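Local coordinates for tRNA (cytosine(38)-C(5))-methyltransferase (Schizosaccharomyces pombe, PDB 6FDF), which methylates carbon 5 of cytosine 38 in the anticodon loop of tRNA(Asp), using S-adenosyl-L-methionine as methyl donor, at residues F229-P234 / G254-M259. Residues are numbered along the deposited sequence; the frame is centred on the assembly and turned at random.
Sequences FDIVKP and GSILQM. With GOL (glycerol), chain F.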
ATOM      1  N   PHE A 229       4.083   9.576  21.216  1.00 34.56           N
ATOM      2  CA  PHE A 229       4.924   9.233  20.075  1.00 36.73           C
ATOM      3  C   PHE A 229       5.661   7.922  20.318  1.00 38.94           C
ATOM      4  O   PHE A 229       6.102   7.637  21.435  1.00 42.19           O
ATOM      5  CB  PHE A 229       5.956  10.330  19.802  1.00 36.97           C
ATOM      6  CG  PHE A 229       5.421  11.508  19.038  1.00 33.15           C
ATOM      7  CD1 PHE A 229       5.008  11.369  17.723  1.00 35.33           C
ATOM      8  CD2 PHE A 229       5.388  12.768  19.619  1.00 36.82           C
ATOM      9  CE1 PHE A 229       4.532  12.464  17.007  1.00 30.46           C
ATOM     10  CE2 PHE A 229       4.918  13.862  18.914  1.00 38.31           C
ATOM     11  CZ  PHE A 229       4.494  13.708  17.600  1.00 33.99           C
ATOM     12  N   ASP A 230       5.818   7.141  19.253  1.00 37.58           N
ATOM     13  CA  ASP A 230       6.801   6.064  19.216  1.00 35.66           C
ATOM     14  C   ASP A 230       8.081   6.621  18.606  1.00 34.23           C
ATOM     15  O   ASP A 230       8.081   7.059  17.450  1.00 35.38           O
ATOM     16  CB  ASP A 230       6.291   4.876  18.400  1.00 37.02           C
ATOM     17  CG  ASP A 230       7.309   3.751  18.310  1.00 41.72           C
ATOM     18  OD1 ASP A 230       7.561   3.096  19.341  1.00 44.00           O
ATOM     19  OD2 ASP A 230       7.858   3.521  17.210  1.00 40.07           O
ATOM     20  N   ILE A 231       9.164   6.617  19.385  1.00 35.53           N
ATOM     21  CA  ILE A 231      10.431   7.201  18.962  1.00 37.69           C
ATOM     22  C   ILE A 231      11.371   6.077  18.551  1.00 35.99           C
ATOM     23  O   ILE A 231      11.588   5.130  19.318  1.00 38.16           O
ATOM     24  CB  ILE A 231      11.052   8.053  20.082  1.00 37.88           C
ATOM     25  CG1 ILE A 231      10.116   9.208  20.457  1.00 35.00           C
ATOM     26  CG2 ILE A 231      12.419   8.581  19.659  1.00 36.84           C
ATOM     27  CD1 ILE A 231      10.563   9.984  21.679  1.00 33.59           C
ATOM     28  N   VAL A 232      11.960   6.202  17.361  1.00 32.38           N
ATOM     29  CA  VAL A 232      12.945   5.241  16.884  1.00 36.21           C
ATOM     30  C   VAL A 232      14.246   5.980  16.594  1.00 40.02           C
ATOM     31  O   VAL A 232      14.283   7.206  16.464  1.00 36.43           O
ATOM     32  CB  VAL A 232      12.466   4.469  15.634  1.00 35.30           C
ATOM     33  CG1 VAL A 232      11.161   3.721  15.919  1.00 38.23           C
ATOM     34  CG2 VAL A 232      12.304   5.405  14.436  1.00 34.15           C
ATOM     35  N   LYS A 233      15.328   5.214  16.519  1.00 38.03           N
ATOM     36  CA  LYS A 233      16.656   5.723  16.225  1.00 39.21           C
ATOM     37  C   LYS A 233      17.165   5.096  14.933  1.00 36.70           C
ATOM     38  O   LYS A 233      16.574   4.131  14.431  1.00 40.01           O
ATOM     39  CB  LYS A 233      17.613   5.428  17.391  1.00 42.15           C
ATOM     40  CG  LYS A 233      17.352   6.307  18.615  1.00 46.65           C
ATOM     41  CD  LYS A 233      18.187   5.897  19.833  1.00 52.91           C
ATOM     42  CE  LYS A 233      17.337   5.110  20.821  1.00 63.34           C
ATOM     43  NZ  LYS A 233      17.968   4.994  22.165  1.00 65.16           N
ATOM     44  N   PRO A 234      18.212   5.663  14.322  1.00 41.17           N
ATOM     45  CA  PRO A 234      18.738   5.070  13.079  1.00 39.37           C
ATOM     46  C   PRO A 234      19.056   3.589  13.185  1.00 37.85           C
ATOM     47  O   PRO A 234      18.927   2.869  12.188  1.00 42.84           O
ATOM     48  CB  PRO A 234      19.999   5.902  12.807  1.00 47.41           C
ATOM     49  CG  PRO A 234      19.685   7.231  13.408  1.00 45.78           C
ATOM     50  CD  PRO A 234      18.888   6.934  14.649  1.00 42.07           C
ATOM     51  N   GLY A 254       2.391   6.959  12.913  1.00 31.93           N
ATOM     52  CA  GLY A 254       3.743   6.709  12.446  1.00 31.99           C
ATOM     53  C   GLY A 254       4.725   7.096  13.532  1.00 31.79           C
ATOM     54  O   GLY A 254       4.442   7.925  14.401  1.00 30.93           O
ATOM     55  N   SER A 255       5.902   6.465  13.501  1.00 30.87           N
ATOM     56  CA  SER A 255       6.961   6.795  14.444  1.00 31.12           C
ATOM     57  C   SER A 255       7.676   8.075  14.022  1.00 30.51           C
ATOM     58  O   SER A 255       7.558   8.536  12.886  1.00 31.12           O
ATOM     59  CB  SER A 255       7.978   5.658  14.526  1.00 31.29           C
ATOM     60  OG  SER A 255       7.355   4.425  14.832  1.00 32.75           O
ATOM     61  N   ILE A 256       8.429   8.645  14.960  1.00 33.47           N
ATOM     62  CA  ILE A 256       9.295   9.780  14.679  1.00 30.45           C
ATOM     63  C   ILE A 256      10.725   9.379  15.021  1.00 30.74           C
ATOM     64  O   ILE A 256      10.968   8.388  15.715  1.00 37.86           O
ATOM     65  CB  ILE A 256       8.881  11.056  15.441  1.00 28.22           C
ATOM     66  CG1 ILE A 256       8.748  10.788  16.939  1.00 30.40           C
ATOM     67  CG2 ILE A 256       7.552  11.596  14.883  1.00 29.16           C
ATOM     68  CD1 ILE A 256       8.540  12.039  17.769  1.00 32.73           C
ATOM     69  N   LEU A 257      11.672  10.176  14.537  1.00 32.00           N
ATOM     70  CA  LEU A 257      13.094   9.839  14.543  1.00 29.91           C
ATOM     71  C   LEU A 257      13.852  10.720  15.527  1.00 33.26           C
ATOM     72  O   LEU A 257      13.826  11.951  15.408  1.00 33.40           O
ATOM     73  CB  LEU A 257      13.693   9.995  13.144  1.00 29.79           C
ATOM     74  CG  LEU A 257      15.164   9.584  13.027  1.00 38.88           C
ATOM     75  CD1 LEU A 257      15.313   8.082  13.156  1.00 36.12           C
ATOM     76  CD2 LEU A 257      15.751  10.083  11.712  1.00 36.49           C
ATOM     77  N   GLN A 258      14.544  10.088  16.474  1.00 35.66           N
ATOM     78  CA  GLN A 258      15.484  10.781  17.348  1.00 36.35           C
ATOM     79  C   GLN A 258      16.822  10.919  16.634  1.00 38.32           C
ATOM     80  O   GLN A 258      17.452   9.912  16.292  1.00 40.48           O
ATOM     81  CB  GLN A 258      15.667  10.019  18.657  1.00 34.48           C
ATOM     82  CG  GLN A 258      16.829  10.526  19.509  1.00 35.80           C
ATOM     83  CD  GLN A 258      17.055   9.684  20.755  1.00 39.89           C
ATOM     84  OE1 GLN A 258      16.128   9.074  21.286  1.00 41.34           O
ATOM     85  NE2 GLN A 258      18.294   9.656  21.232  1.00 41.56           N
ATOM     86  N   MET A 259      17.259  12.159  16.410  1.00 35.58           N
ATOM     87  CA  MET A 259      18.560  12.405  15.799  1.00 41.77           C
ATOM     88  C   MET A 259      19.682  12.591  16.812  1.00 43.71           C
ATOM     89  O   MET A 259      20.858  12.505  16.433  1.00 42.16           O
ATOM     90  CB  MET A 259      18.491  13.628  14.883  1.00 35.65           C
ATOM     91  CG  MET A 259      17.581  13.430  13.677  1.00 37.49           C
ATOM     92  SD  MET A 259      17.770  14.688  12.394  1.00 40.01           S
ATOM     93  CE  MET A 259      16.954  16.088  13.152  1.00 45.30           C
TER
HETATM   94  C1  GOL F 402       2.758   7.328  17.529  1.00 43.86           C
HETATM   95  O1  GOL F 402       4.066   7.598  17.092  1.00 36.25           O
HETATM   96  C2  GOL F 402       2.627   5.798  17.740  1.00 43.81           C
HETATM   97  O2  GOL F 402       1.339   5.419  18.105  1.00 42.62           O
HETATM   98  C3  GOL F 402       3.058   5.164  16.408  1.00 41.83           C
HETATM   99  O3  GOL F 402       2.113   5.519  15.447  1.00 37.52           O
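Ile-256 sets its CD1 methyl over one face of the Phe-229 ring, 3.7 Å from the centroid and offset toward the rim, a CH-pi contact in which the two side chains cross at about a right angle. CG1 of Ile-256 sits between its own backbone N and carbonyl carbon (chi1 53°), and from there the extended second torsion (chi2 172°) carries CD1 over the ring. Beside it, Ile-231 CG1 lies 4.1 Å from Ile-256 CG1, and Ile-231 CG2 rests on Gln-258 CB. Next to Phe-229 in sequence, Asp-230 accepts from Ser-255 OG at 2.6 Å through the anti lone pair of OD2; this same hydroxyl is also hydrogen-bonded to Cys-240 N. Between these side chains the backbones pair as parallel strands: Ile-256 N to Asp-230 O, Val-232 N to Ile-256 O at 2.9 Å, and Gln-258 N to Val-232 O, all close to straight. Farther on, Lys-233 and Gln-258 lie side by side, with Lys-233 CG 4.0 Å from Gln-258 CD. The amide is held from outside, OE1 by Thr-265 and NE2 by the carbonyls of Ser-260 and His-262. At the other end a glycerol, probably from the crystallisation liquor, bridges the two segments ahead of the strands: its O1 accepts from Asp-230 N at 2.8 Å and donates to Gly-254 O. Val-221 and Leu-222 of helix 219-225 also touch Phe-229, and strand 278-279 continues the small sheet, antiparallel, beyond 256-258. An alanine in place of Phe-229 would probably open a gap where the ring lay and cost Ile-256 CD1 its CH-pi partner. This small mixed sheet lies away from the cofactor pocket; backbone bonds set its parallel register, and the carboxylate-hydroxyl bond is consistent with it.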